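Local coordinates for protein CPn_0803/CP_1068/CPj0803/CpB0832 (Chlamydophila pneumoniae, PDB 3Q9D) that is of uncharacterised function but probably serves the chlamydial type III secretion system, perhaps as a coiled-coil protein of its needle tip, at residues Leu53-Leu58 against Ile117-Met122; Arg72-Val77 against Met95-Lys100. All blocks are in the same frame, centred on the assembly; numbering follows the deposited sequence.

In the fold
Both contacts belong to the N-terminal group of helices, on the same side of the chain's centre, and their centres lie about 9 Å apart. Contact 1 joins helix 48-61 to helix 107-133; contact 2 joins the two helices that lie between these in sequence, 70-82 and 86-98, so it is nested inside the loop that contact 1 closes. They also touch directly: Leu-58 CD2 packs 3.6 Å from Phe-74 CD1, and Met-121 CG lies 3.5 Å from the backbone O of Leu-96. Together the two contacts tie four helices round one hydrophobic interior, while a second subunit reaches residues of contact 1 and a third subunit residues of contact 2.

Contact 1: Leu53-Leu58 against Ile117-Met122; sequences LLEGNL and IAEFMM
The ring of Phe-120 is sandwiched between two aliphatic groups. Over the centre of one face sits CB of Leu-58, from helix 48-61, in a CH-pi contact 3.7 Å from the ring centroid and 13° off the normal; over the centre of the opposite face lies CG of Glu-119, the residue just before it in its own helix. Leu-58 CB is slightly nearer Phe-120 CZ, at 3.6 Å, and Leu-58 CD1 adds a contact to Phe-120 CD2 at 3.9 Å. Leucine suits this buried place: its CB meets the ring face while the side chain also packs on Phe-74 and Leu-96. Phenylalanine suits a place where the axes of the two segments come no closer than 11.3 Å, since a long flat side chain can bridge that gap. Beside this apolar pair two carboxylates come near each other, Glu-55 OE2 and Glu-119 OE1 4.2 Å apart. One water donates to both, at 2.7 Å from Glu-55 OE2 and 2.9 Å from Glu-119 OE1, while Glu-119 OE2 makes a salt bridge to Lys-59 of the same chain. The chemistry is thus divided: an apolar ring contact joins the helices here, and the bridging water and lysine probably ease the repulsion between two acids at its border.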
loop_
_atom_site.group_PDB
_atom_site.type_symbol
_atom_site.label_atom_id
_atom_site.label_comp_id
_atom_site.label_asym_id
_atom_site.label_seq_id
_atom_site.Cartn_x
_atom_site.Cartn_y
_atom_site.Cartn_z
ATOM N N LEU A 53 -24.919 -24.346 2.151
ATOM C CA LEU A 53 -24.888 -23.025 1.537
ATOM C C LEU A 53 -24.129 -22.030 2.411
ATOM O O LEU A 53 -23.357 -21.215 1.912
ATOM C CB LEU A 53 -26.308 -22.520 1.284
ATOM C CG LEU A 53 -26.850 -22.673 -0.138
ATOM C CD1 LEU A 53 -28.005 -23.659 -0.164
ATOM C CD2 LEU A 53 -27.283 -21.323 -0.687
ATOM N N LEU A 54 -24.354 -22.108 3.719
ATOM C CA LEU A 54 -23.696 -21.221 4.664
ATOM C C LEU A 54 -22.193 -21.443 4.648
ATOM O O LEU A 54 -21.418 -20.491 4.675
ATOM C CB LEU A 54 -24.245 -21.445 6.071
ATOM C CG LEU A 54 -23.687 -20.550 7.176
ATOM C CD1 LEU A 54 -23.898 -19.086 6.836
ATOM C CD2 LEU A 54 -24.329 -20.894 8.508
ATOM N N GLU A 55 -21.785 -22.705 4.592
ATOM C CA GLU A 55 -20.357 -23.028 4.559
ATOM C C GLU A 55 -19.678 -22.449 3.318
ATOM O O GLU A 55 -18.598 -21.862 3.417
ATOM C CB GLU A 55 -20.133 -24.538 4.592
ATOM C CG GLU A 55 -18.658 -24.921 4.596
ATOM C CD GLU A 55 -18.440 -26.435 4.535
ATOM O OE1 GLU A 55 -18.790 -27.051 3.501
ATOM O OE2 GLU A 55 -17.924 -27.004 5.522
ATOM N N GLY A 56 -20.291 -22.637 2.153
ATOM C CA GLY A 56 -19.738 -22.097 0.914
ATOM C C GLY A 56 -19.599 -20.580 0.970
ATOM O O GLY A 56 -18.584 -20.026 0.571
ATOM N N ASN A 57 -20.628 -19.900 1.464
ATOM C CA ASN A 57 -20.585 -18.447 1.603
ATOM C C ASN A 57 -19.508 -17.946 2.589
ATOM O O ASN A 57 -18.822 -16.954 2.338
ATOM C CB ASN A 57 -21.987 -17.935 1.971
ATOM C CG ASN A 57 -22.927 -17.958 0.777
ATOM O OD1 ASN A 57 -22.533 -17.555 -0.314
ATOM N ND2 ASN A 57 -24.155 -18.439 0.965
ATOM N N LEU A 58 -19.338 -18.659 3.692
ATOM C CA LEU A 58 -18.302 -18.311 4.649
ATOM C C LEU A 58 -16.921 -18.616 4.064
ATOM O O LEU A 58 -15.998 -17.814 4.207
ATOM C CB LEU A 58 -18.507 -19.041 5.971
ATOM C CG LEU A 58 -19.760 -18.646 6.759
ATOM C CD1 LEU A 58 -19.998 -19.607 7.916
ATOM C CD2 LEU A 58 -19.703 -17.213 7.265
ATOM N N ILE A 117 -17.885 -24.329 13.288
ATOM C CA ILE A 117 -17.312 -23.677 14.459
ATOM C C ILE A 117 -15.788 -23.746 14.386
ATOM O O ILE A 117 -15.096 -22.733 14.555
ATOM C CB ILE A 117 -17.820 -24.321 15.772
ATOM C CG1 ILE A 117 -19.296 -23.959 15.986
ATOM C CG2 ILE A 117 -16.992 -23.837 16.951
ATOM C CD1 ILE A 117 -19.952 -24.703 17.191
ATOM N N ALA A 118 -15.268 -24.942 14.108
ATOM C CA ALA A 118 -13.830 -25.146 14.040
ATOM C C ALA A 118 -13.221 -24.294 12.934
ATOM O O ALA A 118 -12.182 -23.670 13.125
ATOM C CB ALA A 118 -13.498 -26.635 13.821
ATOM N N GLU A 119 -13.866 -24.260 11.773
ATOM C CA GLU A 119 -13.308 -23.506 10.655
ATOM C C GLU A 119 -13.431 -21.974 10.806
ATOM O O GLU A 119 -12.541 -21.215 10.410
ATOM C CB GLU A 119 -13.933 -23.978 9.338
ATOM C CG GLU A 119 -13.261 -23.379 8.087
ATOM C CD GLU A 119 -13.668 -24.111 6.808
ATOM O OE1 GLU A 119 -14.393 -25.128 6.909
ATOM O OE2 GLU A 119 -13.256 -23.684 5.703
ATOM N N PHE A 120 -14.515 -21.502 11.400
ATOM C CA PHE A 120 -14.846 -20.077 11.250
ATOM C C PHE A 120 -14.923 -19.254 12.504
ATOM O O PHE A 120 -14.922 -18.028 12.420
ATOM C CB PHE A 120 -16.149 -19.914 10.448
ATOM C CG PHE A 120 -16.032 -20.412 9.053
ATOM C CD1 PHE A 120 -15.204 -19.753 8.150
ATOM C CD2 PHE A 120 -16.702 -21.542 8.648
ATOM C CE1 PHE A 120 -15.067 -20.201 6.868
ATOM C CE2 PHE A 120 -16.564 -22.021 7.349
ATOM C CZ PHE A 120 -15.752 -21.335 6.448
ATOM N N MET A 121 -14.997 -19.892 13.666
ATOM C CA MET A 121 -15.188 -19.113 14.885
ATOM C C MET A 121 -14.047 -18.123 15.144
ATOM O O MET A 121 -14.286 -16.954 15.432
ATOM C CB MET A 121 -15.397 -19.995 16.119
ATOM C CG MET A 121 -15.638 -19.149 17.390
ATOM S SD MET A 121 -16.045 -20.192 18.832
ATOM C CE MET A 121 -14.617 -21.282 18.936
ATOM N N MET A 122 -12.808 -18.585 15.069
ATOM C CA MET A 122 -11.675 -17.703 15.320
ATOM C C MET A 122 -11.530 -16.585 14.269
ATOM O O MET A 122 -11.341 -15.413 14.615
ATOM C CB MET A 122 -10.397 -18.535 15.468
ATOM C CG MET A 122 -10.388 -19.361 16.751
ATOM S SD MET A 122 -10.620 -18.286 18.184
ATOM C CE MET A 122 -9.658 -16.804 17.631
HETATM O O HOH W 1 -16.827 -26.359 7.897
#

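Contact 2: Arg72-Val77 against Met95-Lys100; sequences REFQNV and MLINGK
Leu-96 is the first residue of 95-100 to meet helix 70-82, and it does so at the rim of the Phe-74 ring. Its CD1 lies in the ring plane, 3.9 Å from Phe-74 CE1, and its CB is 4.1 Å from CZ, so the leucine follows the outer end of the ring. Ile-97 comes next and takes the other flank: CG1 stands 4.0 Å from Phe-74 CE2, and the terminal CD1 extends along the same carbon. With CG1 anti to the carbonyl carbon (chi1 -67°), the longer branch of this isoleucine is carried to the ring. The ring's tip therefore fits between two successive branched side chains. Phenylalanine is apt here because the nearest CA atoms, those of Phe-74 and Leu-96, are 10.1 Å apart, a gap that its long, flat side chain spans. Beyond Asn-98 the helix ends: Gly-99 leaves helical geometry with positive phi, a conformation glycine adopts readily. Leu-58 of helix 48-61 and Ile-124 of helix 107-133 each touch both Phe-74 and Leu-96. An aromatic side chain bridging to a neighbouring helix among aliphatic partners from two more is characteristic of the buried interior of a helical bundle, here the N-terminal helical part of the chain.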
loop_
_atom_site.group_PDB
_atom_site.type_symbol
_atom_site.label_atom_id
_atom_site.label_comp_id
_atom_site.label_asym_id
_atom_site.label_seq_id
_atom_site.Cartn_x
_atom_site.Cartn_y
_atom_site.Cartn_z
ATOM N N ARG A 72 -18.997 -7.248 9.199
ATOM C CA ARG A 72 -20.292 -6.877 8.655
ATOM C C ARG A 72 -20.688 -7.732 7.459
ATOM O O ARG A 72 -21.866 -8.014 7.254
ATOM C CB ARG A 72 -20.335 -5.376 8.327
ATOM C CG ARG A 72 -20.801 -4.576 9.561
ATOM C CD ARG A 72 -20.655 -3.083 9.397
ATOM N NE ARG A 72 -19.256 -2.679 9.287
ATOM C CZ ARG A 72 -18.807 -1.455 9.555
ATOM N NH1 ARG A 72 -19.652 -0.518 9.962
ATOM N NH2 ARG A 72 -17.512 -1.172 9.428
ATOM N N GLU A 73 -19.705 -8.151 6.670
ATOM C CA GLU A 73 -20.014 -8.998 5.523
ATOM C C GLU A 73 -20.528 -10.361 5.996
ATOM O O GLU A 73 -21.475 -10.912 5.436
ATOM C CB GLU A 73 -18.771 -9.182 4.641
ATOM C CG GLU A 73 -19.064 -9.935 3.353
ATOM C CD GLU A 73 -17.862 -9.983 2.397
ATOM O OE1 GLU A 73 -16.744 -9.613 2.824
ATOM O OE2 GLU A 73 -18.051 -10.403 1.223
ATOM N N PHE A 74 -19.892 -10.893 7.036
ATOM C CA PHE A 74 -20.355 -12.099 7.696
ATOM C C PHE A 74 -21.795 -11.964 8.241
ATOM O O PHE A 74 -22.627 -12.852 8.058
ATOM C CB PHE A 74 -19.384 -12.466 8.826
ATOM C CG PHE A 74 -20.011 -13.280 9.918
ATOM C CD1 PHE A 74 -20.253 -14.636 9.745
ATOM C CD2 PHE A 74 -20.354 -12.687 11.129
ATOM C CE1 PHE A 74 -20.850 -15.405 10.782
ATOM C CE2 PHE A 74 -20.938 -13.440 12.159
ATOM C CZ PHE A 74 -21.186 -14.785 11.983
ATOM N N GLN A 75 -22.095 -10.873 8.932
ATOM C CA GLN A 75 -23.463 -10.684 9.423
ATOM C C GLN A 75 -24.448 -10.714 8.274
ATOM O O GLN A 75 -25.520 -11.271 8.389
ATOM C CB GLN A 75 -23.590 -9.340 10.152
ATOM C CG GLN A 75 -22.816 -9.280 11.465
ATOM C CD GLN A 75 -23.002 -7.937 12.142
ATOM O OE1 GLN A 75 -22.662 -6.902 11.573
ATOM N NE2 GLN A 75 -23.579 -7.946 13.341
ATOM N N ASN A 76 -24.084 -10.095 7.163
ATOM C CA ASN A 76 -24.972 -10.057 5.989
ATOM C C ASN A 76 -25.235 -11.464 5.430
ATOM O O ASN A 76 -26.357 -11.787 5.053
ATOM C CB ASN A 76 -24.379 -9.153 4.907
ATOM C CG ASN A 76 -25.271 -9.050 3.680
ATOM O OD1 ASN A 76 -26.380 -8.532 3.762
ATOM N ND2 ASN A 76 -24.793 -9.549 2.543
ATOM N N VAL A 77 -24.196 -12.298 5.416
ATOM C CA VAL A 77 -24.317 -13.705 5.031
ATOM C C VAL A 77 -25.282 -14.454 5.948
ATOM O O VAL A 77 -26.144 -15.204 5.487
ATOM C CB VAL A 77 -22.926 -14.398 5.066
ATOM C CG1 VAL A 77 -23.066 -15.929 5.086
ATOM C CG2 VAL A 77 -22.092 -13.942 3.854
ATOM N N MET A 95 -23.841 -19.892 17.447
ATOM C CA MET A 95 -22.963 -20.969 16.999
ATOM C C MET A 95 -21.580 -20.445 16.574
ATOM O O MET A 95 -20.535 -20.902 17.074
ATOM C CB MET A 95 -23.603 -21.717 15.823
ATOM C CG MET A 95 -22.674 -22.747 15.186
ATOM S SD MET A 95 -23.222 -23.331 13.559
ATOM C CE MET A 95 -24.933 -23.719 13.923
ATOM N N LEU A 96 -21.576 -19.476 15.659
ATOM C CA LEU A 96 -20.340 -19.039 14.977
ATOM C C LEU A 96 -19.547 -17.946 15.702
ATOM O O LEU A 96 -18.333 -17.847 15.542
ATOM C CB LEU A 96 -20.655 -18.589 13.548
ATOM C CG LEU A 96 -21.218 -19.702 12.656
ATOM C CD1 LEU A 96 -21.658 -19.140 11.315
ATOM C CD2 LEU A 96 -20.176 -20.791 12.467
ATOM N N ILE A 97 -20.237 -17.119 16.478
ATOM C CA ILE A 97 -19.552 -16.104 17.277
ATOM C C ILE A 97 -19.170 -16.667 18.649
ATOM O O ILE A 97 -18.038 -16.489 19.102
ATOM C CB ILE A 97 -20.407 -14.830 17.437
ATOM C CG1 ILE A 97 -20.567 -14.116 16.088
ATOM C CG2 ILE A 97 -19.781 -13.883 18.435
ATOM C CD1 ILE A 97 -21.618 -12.973 16.133
ATOM N N ASN A 98 -20.098 -17.384 19.287
ATOM C CA ASN A 98 -19.873 -17.911 20.641
ATOM C C ASN A 98 -19.509 -19.400 20.748
ATOM O O ASN A 98 -19.228 -19.873 21.837
ATOM C CB ASN A 98 -21.090 -17.624 21.534
ATOM C CG ASN A 98 -21.305 -16.144 21.742
ATOM O OD1 ASN A 98 -20.353 -15.374 21.676
ATOM N ND2 ASN A 98 -22.551 -15.733 21.982
ATOM N N GLY A 99 -19.531 -20.132 19.637
ATOM C CA GLY A 99 -19.293 -21.571 19.661
ATOM C C GLY A 99 -20.347 -22.378 20.426
ATOM O O GLY A 99 -20.094 -23.514 20.858
ATOM N N LYS A 100 -21.538 -21.805 20.587
ATOM C CA LYS A 100 -22.593 -22.418 21.407
ATOM C C LYS A 100 -23.774 -22.858 20.552
ATOM O O LYS A 100 -24.220 -22.120 19.659
ATOM C CB LYS A 100 -23.041 -21.417 22.482
ATOM C CG LYS A 100 -24.296 -21.791 23.271
ATOM C CD LYS A 100 -24.141 -23.110 24.031
ATOM C CE LYS A 100 -25.062 -23.175 25.258
ATOM N NZ LYS A 100 -26.500 -22.932 24.937
#